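Local coordinates for protein 6-phosphogluconate dehydratase (Shewanella oneidensis, PDB 2GP4) that probably dehydrates 6-phosphogluconate to 2-dehydro-3-deoxy-6-phosphogluconate, the lyase step of the Entner-Doudoroff pathway, and is captured here as an apo form without its iron-sulfur cluster, at residues E231-S234 against Y235-A238; N309-V312 against A313-T317; F375-K378 against E379-A383; H22-V25 against Q26-D30; D175-V178 against P179-I183. All coordinates share one frame; numbering follows the deposited sequence.

In the fold
All five contacts are local turns within or at the start of a helix, but they sit at different depths. Contact 2 and contact 5 lie in the interior and rest mainly on aliphatic packing and backbone bonds. Contact 3 is divided, leucines inward and charged groups outward, and contact 4 is partly buried. Contact 1 is on the surface, its centre about 31 Å from the centre of the chain, and holds by weak polar bonds. Contacts 2 and 3 touch: A316 CB of helix 304-316 meets L380 CD1 of helix 372-383 at 4.0 Å, and T317, just past the helix end, packs on L376. Contacts 1, 4 and 5 each lie at the start of a different helix, but only contact 4 has a side-chain capping bond.

Contact 1 of 5, residues E231-S234 against Y235-A238; sequences EAQS and YHSA
S234 O accepts two backbone N-H groups from the turn that follows it, and both bonds are weak. S237 N comes to S234 O at 3.1 Å with a bent N-H...O angle of 132°, while A238 N approaches the same S234 O at 3.3 Å along a straighter 160° path. One carbonyl therefore gathers the ends of an i to i+3 and an i to i+4 bond where the helix begins. A third bond, also weak, runs between side chains: the amide nitrogen of Q233 reaches the hydroxyl of S237, with Q233 NE2 3.4 Å from S237 OG. The glutamine chain is bent at CB-CG (chi2 -55°), which folds the amide back toward the helix. Outward from these bonds, S234 CB lies at the edge of the Y235 ring, 3.9 Å from Y235 CD1. The H236 imidazole is met from two directions: S237 CB sits over the centre of one ring face, while S234 CB is at the ring's edge. A232 and Q233 rest on L227, and A238 on L228, so the turn is laid against the preceding helix 223-229. The arrangement is typical of the first turn of an alpha-helix in a helix-loop-helix connection, here with S234 at the N-cap position but without a capping bond from its own side chain.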
loop_
_atom_site.group_PDB
_atom_site.type_symbol
_atom_site.label_atom_id
_atom_site.label_comp_id
_atom_site.label_asym_id
_atom_site.label_seq_id
_atom_site.Cartn_x
_atom_site.Cartn_y
_atom_site.Cartn_z
ATOM N N GLU A 231 8.856 -26.766 15.965
ATOM C CA GLU A 231 9.786 -27.803 15.457
ATOM C C GLU A 231 9.139 -29.133 15.065
ATOM O O GLU A 231 9.700 -29.873 14.252
ATOM C CB GLU A 231 10.938 -28.060 16.452
ATOM C CG GLU A 231 11.575 -29.460 16.422
ATOM C CD GLU A 231 11.058 -30.393 17.514
ATOM O OE1 GLU A 231 10.458 -29.914 18.505
ATOM O OE2 GLU A 231 11.263 -31.620 17.382
ATOM N N ALA A 232 7.978 -29.432 15.648
ATOM C CA ALA A 232 7.335 -30.748 15.510
ATOM C C ALA A 232 7.161 -31.212 14.063
ATOM O O ALA A 232 7.351 -32.393 13.760
ATOM C CB ALA A 232 5.999 -30.775 16.245
ATOM N N GLN A 233 6.813 -30.280 13.177
ATOM C CA GLN A 233 6.605 -30.596 11.763
ATOM C C GLN A 233 7.406 -29.684 10.829
ATOM O O GLN A 233 7.674 -28.526 11.152
ATOM C CB GLN A 233 5.110 -30.544 11.408
ATOM C CG GLN A 233 4.241 -31.588 12.124
ATOM C CD GLN A 233 4.733 -33.021 11.936
ATOM O OE1 GLN A 233 4.821 -33.793 12.900
ATOM N NE2 GLN A 233 5.056 -33.383 10.696
ATOM N N SER A 234 7.781 -30.221 9.671
ATOM C CA SER A 234 8.510 -29.454 8.668
ATOM C C SER A 234 7.568 -28.636 7.785
ATOM O O SER A 234 6.340 -28.817 7.810
ATOM C CB SER A 234 9.380 -30.364 7.794
ATOM O OG SER A 234 10.355 -31.057 8.555
ATOM N N TYR A 235 8.175 -27.732 7.017
ATOM C CA TYR A 235 7.500 -26.931 6.006
ATOM C C TYR A 235 6.654 -27.775 5.033
ATOM O O TYR A 235 5.578 -27.345 4.613
ATOM C CB TYR A 235 8.530 -26.035 5.279
ATOM C CG TYR A 235 9.635 -26.742 4.466
ATOM C CD1 TYR A 235 9.944 -28.104 4.651
ATOM C CD2 TYR A 235 10.393 -26.024 3.523
ATOM C CE1 TYR A 235 10.943 -28.731 3.902
ATOM C CE2 TYR A 235 11.398 -26.642 2.772
ATOM C CZ TYR A 235 11.668 -27.995 2.964
ATOM O OH TYR A 235 12.660 -28.609 2.225
ATOM N N HIS A 236 7.130 -28.983 4.717
ATOM C CA HIS A 236 6.420 -29.918 3.838
ATOM C C HIS A 236 4.992 -30.168 4.319
ATOM O O HIS A 236 4.052 -30.097 3.532
ATOM C CB HIS A 236 7.194 -31.245 3.685
ATOM C CG HIS A 236 7.004 -32.213 4.822
ATOM N ND1 HIS A 236 7.681 -32.107 6.019
ATOM C CD2 HIS A 236 6.220 -33.314 4.936
ATOM C CE1 HIS A 236 7.318 -33.091 6.823
ATOM N NE2 HIS A 236 6.431 -33.836 6.190
ATOM N N SER A 237 4.854 -30.423 5.620
ATOM C CA SER A 237 3.585 -30.777 6.240
ATOM C C SER A 237 2.651 -29.593 6.412
ATOM O O SER A 237 1.437 -29.739 6.284
ATOM C CB SER A 237 3.821 -31.444 7.594
ATOM O OG SER A 237 4.576 -32.629 7.439
ATOM N N ALA A 238 3.215 -28.426 6.711
ATOM C CA ALA A 238 2.426 -27.205 6.821
ATOM C C ALA A 238 1.874 -26.816 5.451
ATOM O O ALA A 238 0.692 -26.509 5.319
ATOM C CB ALA A 238 3.255 -26.078 7.413
#

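Contact 2 of 5, residues N309-V312 against A313-T317; sequences NGIV and ALLAT
I311 and L315 lie side by side one helical turn apart, pointing the same way, and meet through I311 CG2 and L315 CD1 at 3.8 Å. The methyl that does the touching is the one set anti to the backbone N of I311, whereas L315 carries CG beside its own N (chi1 -69°); its CG and CD1 thus lie against the carbonyl of I311 as well. This pair faces helix 340-347, where L346 packs on both residues. L314 is turned to another side, its CB against the carbonyls of G310 and I311, and its side chain packs on L323. V312 is directed away from the later turn, and its side chain packs on V350 and L386. N309, buried, turns away from the following turn; its OD1 accepts from H387 N. Beneath the side chains the backbone bonds run in regular succession, from A313 N to N309 O at 3.1 Å to A316 N to V312 O at 2.7 Å. At the end of the stretch, T317 OG1 folds back onto A313 O at 2.7 Å, the donor tilted 19° from the carbonyl plane, which satisfies a buried hydroxyl. Such side-by-side i to i+4 packing, finished by a threonine bonded to the preceding turn, is typical of the last turns of a buried alpha-helix.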
loop_
_atom_site.group_PDB
_atom_site.type_symbol
_atom_site.label_atom_id
_atom_site.label_comp_id
_atom_site.label_asym_id
_atom_site.label_seq_id
_atom_site.Cartn_x
_atom_site.Cartn_y
_atom_site.Cartn_z
ATOM N N ASN A 309 12.624 -0.201 -0.380
ATOM C CA ASN A 309 12.452 -1.611 -0.036
ATOM C C ASN A 309 10.976 -1.992 0.077
ATOM O O ASN A 309 10.563 -3.058 -0.388
ATOM C CB ASN A 309 13.198 -1.958 1.270
ATOM C CG ASN A 309 14.716 -2.152 1.067
ATOM O OD1 ASN A 309 15.239 -1.999 -0.040
ATOM N ND2 ASN A 309 15.421 -2.498 2.152
ATOM N N GLY A 310 10.192 -1.107 0.688
ATOM C CA GLY A 310 8.761 -1.316 0.851
ATOM C C GLY A 310 8.056 -1.342 -0.482
ATOM O O GLY A 310 7.164 -2.161 -0.697
ATOM N N ILE A 311 8.462 -0.454 -1.384
ATOM C CA ILE A 311 7.878 -0.392 -2.717
ATOM C C ILE A 311 8.179 -1.654 -3.531
ATOM O O ILE A 311 7.276 -2.207 -4.164
ATOM C CB ILE A 311 8.322 0.869 -3.490
ATOM C CG1 ILE A 311 7.832 2.137 -2.781
ATOM C CG2 ILE A 311 7.809 0.823 -4.934
ATOM C CD1 ILE A 311 8.349 3.451 -3.415
ATOM N N VAL A 312 9.434 -2.111 -3.520
ATOM C CA VAL A 312 9.791 -3.291 -4.331
ATOM C C VAL A 312 9.083 -4.562 -3.824
ATOM O O VAL A 312 8.680 -5.411 -4.621
ATOM C CB VAL A 312 11.342 -3.502 -4.541
ATOM C CG1 VAL A 312 12.098 -2.175 -4.611
ATOM C CG2 VAL A 312 11.928 -4.393 -3.491
ATOM N N ALA A 313 8.913 -4.661 -2.505
ATOM C CA ALA A 313 8.176 -5.765 -1.892
ATOM C C ALA A 313 6.695 -5.704 -2.252
ATOM O O ALA A 313 6.074 -6.732 -2.513
ATOM C CB ALA A 313 8.345 -5.743 -0.398
ATOM N N LEU A 314 6.141 -4.492 -2.243
ATOM C CA LEU A 314 4.795 -4.247 -2.753
ATOM C C LEU A 314 4.656 -4.713 -4.203
ATOM O O LEU A 314 3.648 -5.320 -4.566
ATOM C CB LEU A 314 4.454 -2.760 -2.631
ATOM C CG LEU A 314 3.054 -2.210 -2.932
ATOM C CD1 LEU A 314 2.844 -1.918 -4.420
ATOM C CD2 LEU A 314 1.953 -3.103 -2.370
ATOM N N LEU A 315 5.677 -4.442 -5.015
ATOM C CA LEU A 315 5.683 -4.829 -6.428
ATOM C C LEU A 315 5.898 -6.332 -6.640
ATOM O O LEU A 315 5.203 -6.949 -7.447
ATOM C CB LEU A 315 6.719 -4.011 -7.211
ATOM C CG LEU A 315 6.437 -2.512 -7.404
ATOM C CD1 LEU A 315 7.718 -1.748 -7.705
ATOM C CD2 LEU A 315 5.390 -2.269 -8.497
ATOM N N ALA A 316 6.850 -6.917 -5.912
ATOM C CA ALA A 316 7.148 -8.351 -6.021
ATOM C C ALA A 316 6.019 -9.254 -5.507
ATOM O O ALA A 316 5.936 -10.431 -5.891
ATOM C CB ALA A 316 8.478 -8.691 -5.318
ATOM N N THR A 317 5.157 -8.712 -4.649
ATOM C CA THR A 317 4.062 -9.493 -4.084
ATOM C C THR A 317 2.711 -9.239 -4.754
ATOM O O THR A 317 1.717 -9.849 -4.384
ATOM C CB THR A 317 3.914 -9.265 -2.560
ATOM O OG1 THR A 317 3.656 -7.881 -2.310
ATOM C CG2 THR A 317 5.173 -9.720 -1.803
#

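Contact 3 of 5, residues F375-K378 against E379-A383; sequences FLIK and ELLDA
L376 and L380 lie side by side on the buried flank of helix 372-383, L376 CD2 touching L380 CD1 at 3.7 Å. I377 and L381 repeat the pattern a little further round, with I377 CG2 3.6 Å from L381 CD2, and I377 also packs on E255 and V256 of helix 252-256. Unbroken i to i+4 backbone bonds underlie both pairs, among them a nearly straight one from E379 N to F375 O. F375 borders this packed part. Its CG is anti to the backbone N (chi1 175°), which swings the ring beneath E379, and E379 CG makes a CH-pi contact over one face, 3.9 Å from the F375 ring centroid and shifted toward the rim. The E379 carboxylate runs almost flat to the ring, their planes 14° apart. The other flank is polar and more open. K378 runs out extended until a turn at the last bond (chi4 -77°) brings NZ to D382 OD2 at 2.8 Å, a salt bridge that uses the syn lone pair of that oxygen. A water accepts from K378 NZ and donates to E379 OE2, the water oxygen lying 2.6 Å from E379 OE2. E379 OE1 is taken by V430 N and D382 OD1 by R399. K378 thus joins D382 directly and E379 through the water; with R399 it would probably favour the charged form of D382, and its influence on E379 may be weaker.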
loop_
_atom_site.group_PDB
_atom_site.type_symbol
_atom_site.label_atom_id
_atom_site.label_comp_id
_atom_site.label_asym_id
_atom_site.label_seq_id
_atom_site.Cartn_x
_atom_site.Cartn_y
_atom_site.Cartn_z
ATOM N N PHE A 375 11.689 -16.213 2.402
ATOM C CA PHE A 375 12.121 -16.600 1.059
ATOM C C PHE A 375 12.142 -15.400 0.114
ATOM O O PHE A 375 13.134 -15.168 -0.572
ATOM C CB PHE A 375 11.241 -17.720 0.491
ATOM C CG PHE A 375 11.569 -18.084 -0.927
ATOM C CD1 PHE A 375 12.639 -18.923 -1.217
ATOM C CD2 PHE A 375 10.808 -17.587 -1.977
ATOM C CE1 PHE A 375 12.947 -19.262 -2.531
ATOM C CE2 PHE A 375 11.108 -17.920 -3.294
ATOM C CZ PHE A 375 12.181 -18.764 -3.571
ATOM N N LEU A 376 11.042 -14.649 0.085
ATOM C CA LEU A 376 10.909 -13.487 -0.788
ATOM C C LEU A 376 12.042 -12.494 -0.556
ATOM O O LEU A 376 12.637 -11.986 -1.505
ATOM C CB LEU A 376 9.568 -12.788 -0.544
ATOM C CG LEU A 376 9.134 -11.746 -1.574
ATOM C CD1 LEU A 376 7.923 -12.258 -2.319
ATOM C CD2 LEU A 376 8.815 -10.434 -0.889
ATOM N N ILE A 377 12.333 -12.228 0.715
ATOM C CA ILE A 377 13.346 -11.243 1.085
ATOM C C ILE A 377 14.754 -11.720 0.731
ATOM O O ILE A 377 15.572 -10.923 0.294
ATOM C CB ILE A 377 13.196 -10.791 2.563
ATOM C CG1 ILE A 377 11.962 -9.884 2.696
ATOM C CG2 ILE A 377 14.443 -10.065 3.059
ATOM C CD1 ILE A 377 11.609 -9.495 4.118
ATOM N N LYS A 378 15.021 -13.015 0.879
ATOM C CA LYS A 378 16.319 -13.565 0.481
ATOM C C LYS A 378 16.546 -13.424 -1.028
ATOM O O LYS A 378 17.610 -12.969 -1.460
ATOM C CB LYS A 378 16.467 -15.026 0.910
ATOM C CG LYS A 378 17.801 -15.644 0.498
ATOM C CD LYS A 378 17.819 -17.153 0.653
ATOM C CE LYS A 378 19.201 -17.705 0.336
ATOM N NZ LYS A 378 19.446 -17.744 -1.126
ATOM N N GLU A 379 15.534 -13.804 -1.807
ATOM C CA GLU A 379 15.564 -13.687 -3.265
ATOM C C GLU A 379 15.825 -12.260 -3.736
ATOM O O GLU A 379 16.689 -12.028 -4.591
ATOM C CB GLU A 379 14.258 -14.196 -3.873
ATOM C CG GLU A 379 14.130 -15.702 -3.877
ATOM C CD GLU A 379 15.100 -16.356 -4.837
ATOM O OE1 GLU A 379 15.054 -16.026 -6.042
ATOM O OE2 GLU A 379 15.909 -17.196 -4.388
ATOM N N LEU A 380 15.083 -11.307 -3.178
ATOM C CA LEU A 380 15.230 -9.919 -3.585
ATOM C C LEU A 380 16.600 -9.365 -3.175
ATOM O O LEU A 380 17.258 -8.684 -3.968
ATOM C CB LEU A 380 14.073 -9.067 -3.057
ATOM C CG LEU A 380 12.680 -9.427 -3.592
ATOM C CD1 LEU A 380 11.600 -8.772 -2.743
ATOM C CD2 LEU A 380 12.512 -9.070 -5.075
ATOM N N LEU A 381 17.023 -9.683 -1.953
ATOM C CA LEU A 381 18.380 -9.409 -1.488
ATOM C C LEU A 381 19.450 -9.975 -2.430
ATOM O O LEU A 381 20.328 -9.235 -2.882
ATOM C CB LEU A 381 18.580 -9.953 -0.069
ATOM C CG LEU A 381 18.689 -9.026 1.153
ATOM C CD1 LEU A 381 18.321 -7.577 0.858
ATOM C CD2 LEU A 381 17.902 -9.557 2.348
ATOM N N ASP A 382 19.365 -11.274 -2.733
ATOM C CA ASP A 382 20.316 -11.935 -3.637
ATOM C C ASP A 382 20.401 -11.242 -4.997
ATOM O O ASP A 382 21.474 -11.177 -5.590
ATOM C CB ASP A 382 19.956 -13.413 -3.858
ATOM C CG ASP A 382 20.180 -14.274 -2.628
ATOM O OD1 ASP A 382 20.788 -13.800 -1.638
ATOM O OD2 ASP A 382 19.724 -15.443 -2.655
ATOM N N ALA A 383 19.269 -10.733 -5.480
ATOM C CA ALA A 383 19.204 -10.110 -6.803
ATOM C C ALA A 383 19.663 -8.650 -6.806
ATOM O O ALA A 383 19.840 -8.051 -7.869
ATOM C CB ALA A 383 17.796 -10.236 -7.384
HETATM O O HOH W 1 16.942 -18.339 -2.302
#

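Contact 4 of 5, residues H22-V25 against Q26-D30; sequences HSVV and QSVTD
H22 O takes Q26 N at 2.9 Å, the two nearly in line with the C=O bond, and so begins the backbone bonding of helix 23-51. The ring of H22 adds a second bond: ND1 accepts the N-H of V24, with H22 ND1 3.2 Å from V24 N and the donor close to the ring plane, so the imidazole acts as the N-cap. With chi1 at -171°, CG is carried away from the residue's own nitrogen, and the ring is brought round to the N-H of V24 at the start of the helix. S23 turns its side chain outward and contributes its carbonyl, which accepts S27 N while S27 CB packs against it. V24 O does likewise for V28 N at 3.0 Å; V24 CG1 stands 4.3 Å from V28 CG2, a loose contact, and V28 CG2 also rests on V24 O. V25 is the buried member of the segment, packed on L346 and V308. Its carbonyl is gripped twice by one residue: T29 N at 3.0 Å and T29 OG1 at 2.6 Å reach V25 O from opposite faces of its plane. The hydroxyl can do so because OG1 lies beside its own backbone N (chi1 -58°). T29 OG1 is also hydrogen-bonded to H387 NE2. A valine in place of T29 would probably leave V25 O with the single backbone bond and H387 NE2 without this partner. T29 OG1 donates to V25 O and so probably accepts from H387 NE2, a buried hydroxyl linking this helix to the loop after helix 372-383.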
loop_
_atom_site.group_PDB
_atom_site.type_symbol
_atom_site.label_atom_id
_atom_site.label_comp_id
_atom_site.label_asym_id
_atom_site.label_seq_id
_atom_site.Cartn_x
_atom_site.Cartn_y
_atom_site.Cartn_z
ATOM N N HIS A 22 20.941 -3.602 -7.963
ATOM C CA HIS A 22 20.439 -3.495 -9.326
ATOM C C HIS A 22 20.417 -2.017 -9.725
ATOM O O HIS A 22 19.927 -1.173 -8.970
ATOM C CB HIS A 22 19.032 -4.082 -9.366
ATOM C CG HIS A 22 18.462 -4.240 -10.737
ATOM N ND1 HIS A 22 18.085 -3.168 -11.516
ATOM C CD2 HIS A 22 18.155 -5.351 -11.449
ATOM C CE1 HIS A 22 17.591 -3.611 -12.658
ATOM N NE2 HIS A 22 17.618 -4.931 -12.641
ATOM N N SER A 23 20.948 -1.714 -10.910
ATOM C CA SER A 23 21.157 -0.326 -11.355
ATOM C C SER A 23 19.902 0.560 -11.310
ATOM O O SER A 23 19.996 1.740 -10.992
ATOM C CB SER A 23 21.809 -0.285 -12.744
ATOM O OG SER A 23 20.915 -0.718 -13.758
ATOM N N VAL A 24 18.739 -0.014 -11.610
ATOM C CA VAL A 24 17.477 0.729 -11.598
ATOM C C VAL A 24 17.030 1.111 -10.186
ATOM O O VAL A 24 16.578 2.232 -9.954
ATOM C CB VAL A 24 16.341 -0.050 -12.284
ATOM C CG1 VAL A 24 15.001 0.663 -12.078
ATOM C CG2 VAL A 24 16.637 -0.221 -13.764
ATOM N N VAL A 25 17.139 0.167 -9.259
ATOM C CA VAL A 25 16.788 0.403 -7.868
ATOM C C VAL A 25 17.774 1.387 -7.242
ATOM O O VAL A 25 17.379 2.248 -6.461
ATOM C CB VAL A 25 16.758 -0.914 -7.050
ATOM C CG1 VAL A 25 16.287 -0.645 -5.644
ATOM C CG2 VAL A 25 15.860 -1.941 -7.716
ATOM N N GLN A 26 19.052 1.266 -7.588
ATOM C CA GLN A 26 20.051 2.205 -7.085
ATOM C C GLN A 26 19.790 3.611 -7.623
ATOM O O GLN A 26 19.869 4.588 -6.877
ATOM C CB GLN A 26 21.476 1.746 -7.414
ATOM C CG GLN A 26 22.569 2.551 -6.695
ATOM C CD GLN A 26 22.430 2.538 -5.170
ATOM O OE1 GLN A 26 21.894 3.479 -4.576
ATOM N NE2 GLN A 26 22.906 1.467 -4.538
ATOM N N SER A 27 19.454 3.688 -8.910
ATOM C CA SER A 27 19.169 4.950 -9.576
ATOM C C SER A 27 17.963 5.672 -8.971
ATOM O O SER A 27 18.024 6.872 -8.704
ATOM C CB SER A 27 18.938 4.720 -11.071
ATOM O OG SER A 27 18.529 5.914 -11.708
ATOM N N VAL A 28 16.876 4.933 -8.773
ATOM C CA VAL A 28 15.635 5.495 -8.264
ATOM C C VAL A 28 15.800 5.925 -6.806
ATOM O O VAL A 28 15.308 6.978 -6.413
ATOM C CB VAL A 28 14.444 4.510 -8.454
ATOM C CG1 VAL A 28 13.177 5.008 -7.749
ATOM C CG2 VAL A 28 14.165 4.312 -9.935
ATOM N N THR A 29 16.513 5.111 -6.027
ATOM C CA THR A 29 16.869 5.441 -4.647
ATOM C C THR A 29 17.636 6.757 -4.568
ATOM O O THR A 29 17.266 7.643 -3.790
ATOM C CB THR A 29 17.687 4.311 -3.971
ATOM O OG1 THR A 29 16.934 3.093 -3.991
ATOM C CG2 THR A 29 18.022 4.671 -2.534
ATOM N N ASP A 30 18.689 6.883 -5.380
ATOM C CA ASP A 30 19.487 8.111 -5.435
ATOM C C ASP A 30 18.652 9.339 -5.816
ATOM O O ASP A 30 18.863 10.434 -5.281
ATOM C CB ASP A 30 20.639 7.968 -6.432
ATOM C CG ASP A 30 21.685 6.961 -5.992
ATOM O OD1 ASP A 30 21.649 6.489 -4.831
ATOM O OD2 ASP A 30 22.558 6.642 -6.833
#

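Contact 5 of 5, residues D175-V178 against P179-I183; sequences DKIV and PGLLI
I177 and L181 supply the side-chain packing, I177 CG2 meeting L181 CD1 at 3.5 Å as the two chains slant across each other. I177 CG2 is set anti to the backbone N, which brings this methyl round toward the helix while the rest of the residue leans on I152 and V135. V178 CB lies 3.3 Å from P179 CD, as the peptide link brings them together, with M253 and L254 against the valine and H326 against the proline. A second kind of contact sets the proline ring against backbone oxygens. P179 CG is 3.1 Å from D175 O, and P179 CD is 3.0 Å from I177 O, so two loop carbonyl oxygens abut the CG and CD methylenes of the ring. The third kind is the hydrogen bond. L182 N donates to V178 O at 2.7 Å with a fairly straight N-H...O angle of 162°, and L182 CB rests on the same oxygen. Among the side chains, K176 NZ is hydrogen-bonded to Q137 OE1. V178, with phi at 103°, is the N-cap residue, and the chain bends sharply there from loop into helix. A glycine here in place of P179, lacking the ring that meets D175 O and I177 O, would probably open a gap beside V178 and leave the backbone freer to turn at the helix start. Because proline has no N-H to donate, its place as the first residue of helix 179-186 costs no helical bond, and the start is fixed by a rigid ring, hydrophobic cover and the bond accepted by V178 O.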
loop_
_atom_site.group_PDB
_atom_site.type_symbol
_atom_site.label_atom_id
_atom_site.label_comp_id
_atom_site.label_asym_id
_atom_site.label_seq_id
_atom_site.Cartn_x
_atom_site.Cartn_y
_atom_site.Cartn_z
ATOM N N ASP A 175 -3.792 -2.338 6.109
ATOM C CA ASP A 175 -4.433 -1.506 5.064
ATOM C C ASP A 175 -4.785 -0.071 5.471
ATOM O O ASP A 175 -4.090 0.866 5.087
ATOM C CB ASP A 175 -5.648 -2.218 4.432
ATOM C CG ASP A 175 -6.311 -1.393 3.319
ATOM O OD1 ASP A 175 -5.590 -0.803 2.476
ATOM O OD2 ASP A 175 -7.564 -1.336 3.289
ATOM N N LYS A 176 -5.878 0.097 6.208
ATOM C CA LYS A 176 -6.288 1.417 6.688
ATOM C C LYS A 176 -5.560 1.749 7.992
ATOM O O LYS A 176 -5.083 2.885 8.194
ATOM C CB LYS A 176 -7.816 1.521 6.840
ATOM C CG LYS A 176 -8.512 0.263 7.366
ATOM C CD LYS A 176 -9.084 -0.603 6.240
ATOM C CE LYS A 176 -9.214 -2.061 6.702
ATOM N NZ LYS A 176 -10.339 -2.809 6.067
ATOM N N ILE A 177 -5.464 0.748 8.862
ATOM C CA ILE A 177 -4.659 0.854 10.065
ATOM C C ILE A 177 -3.260 0.353 9.716
ATOM O O ILE A 177 -3.104 -0.498 8.841
ATOM C CB ILE A 177 -5.277 0.059 11.237
ATOM C CG1 ILE A 177 -6.786 0.307 11.300
ATOM C CG2 ILE A 177 -4.631 0.455 12.554
ATOM C CD1 ILE A 177 -7.524 -0.538 12.311
ATOM N N VAL A 178 -2.255 0.886 10.403
ATOM C CA VAL A 178 -0.825 0.706 10.094
ATOM C C VAL A 178 -0.294 1.971 9.414
ATOM O O VAL A 178 0.543 2.643 10.001
ATOM C CB VAL A 178 -0.445 -0.598 9.318
ATOM C CG1 VAL A 178 0.964 -0.493 8.762
ATOM C CG2 VAL A 178 -0.541 -1.818 10.211
ATOM N N PRO A 179 -0.785 2.316 8.198
ATOM C CA PRO A 179 -0.286 3.551 7.598
ATOM C C PRO A 179 -0.618 4.774 8.442
ATOM O O PRO A 179 0.229 5.658 8.589
ATOM C CB PRO A 179 -1.019 3.610 6.256
ATOM C CG PRO A 179 -1.386 2.198 5.964
ATOM C CD PRO A 179 -1.751 1.654 7.299
ATOM N N GLY A 180 -1.831 4.806 8.989
ATOM C CA GLY A 180 -2.258 5.853 9.909
ATOM C C GLY A 180 -1.403 5.907 11.157
ATOM O O GLY A 180 -0.959 6.979 11.567
ATOM N N LEU A 181 -1.165 4.747 11.760
ATOM C CA LEU A 181 -0.283 4.644 12.924
ATOM C C LEU A 181 1.122 5.104 12.560
ATOM O O LEU A 181 1.719 5.901 13.286
ATOM C CB LEU A 181 -0.245 3.214 13.457
ATOM C CG LEU A 181 -1.511 2.663 14.112
ATOM C CD1 LEU A 181 -1.532 1.136 14.016
ATOM C CD2 LEU A 181 -1.635 3.128 15.569
ATOM N N LEU A 182 1.624 4.625 11.420
ATOM C CA LEU A 182 2.963 4.967 10.946
ATOM C C LEU A 182 3.120 6.477 10.795
ATOM O O LEU A 182 4.059 7.052 11.335
ATOM C CB LEU A 182 3.281 4.276 9.611
ATOM C CG LEU A 182 4.679 3.657 9.403
ATOM C CD1 LEU A 182 4.953 3.379 7.927
ATOM C CD2 LEU A 182 5.813 4.476 10.001
ATOM N N ILE A 183 2.197 7.103 10.066
ATOM C CA ILE A 183 2.193 8.555 9.870
ATOM C C ILE A 183 2.245 9.286 11.212
ATOM O O ILE A 183 3.099 10.154 11.414
ATOM C CB ILE A 183 0.959 9.029 9.058
ATOM C CG1 ILE A 183 1.031 8.500 7.622
ATOM C CG2 ILE A 183 0.871 10.558 9.048
ATOM C CD1 ILE A 183 -0.281 8.559 6.855
#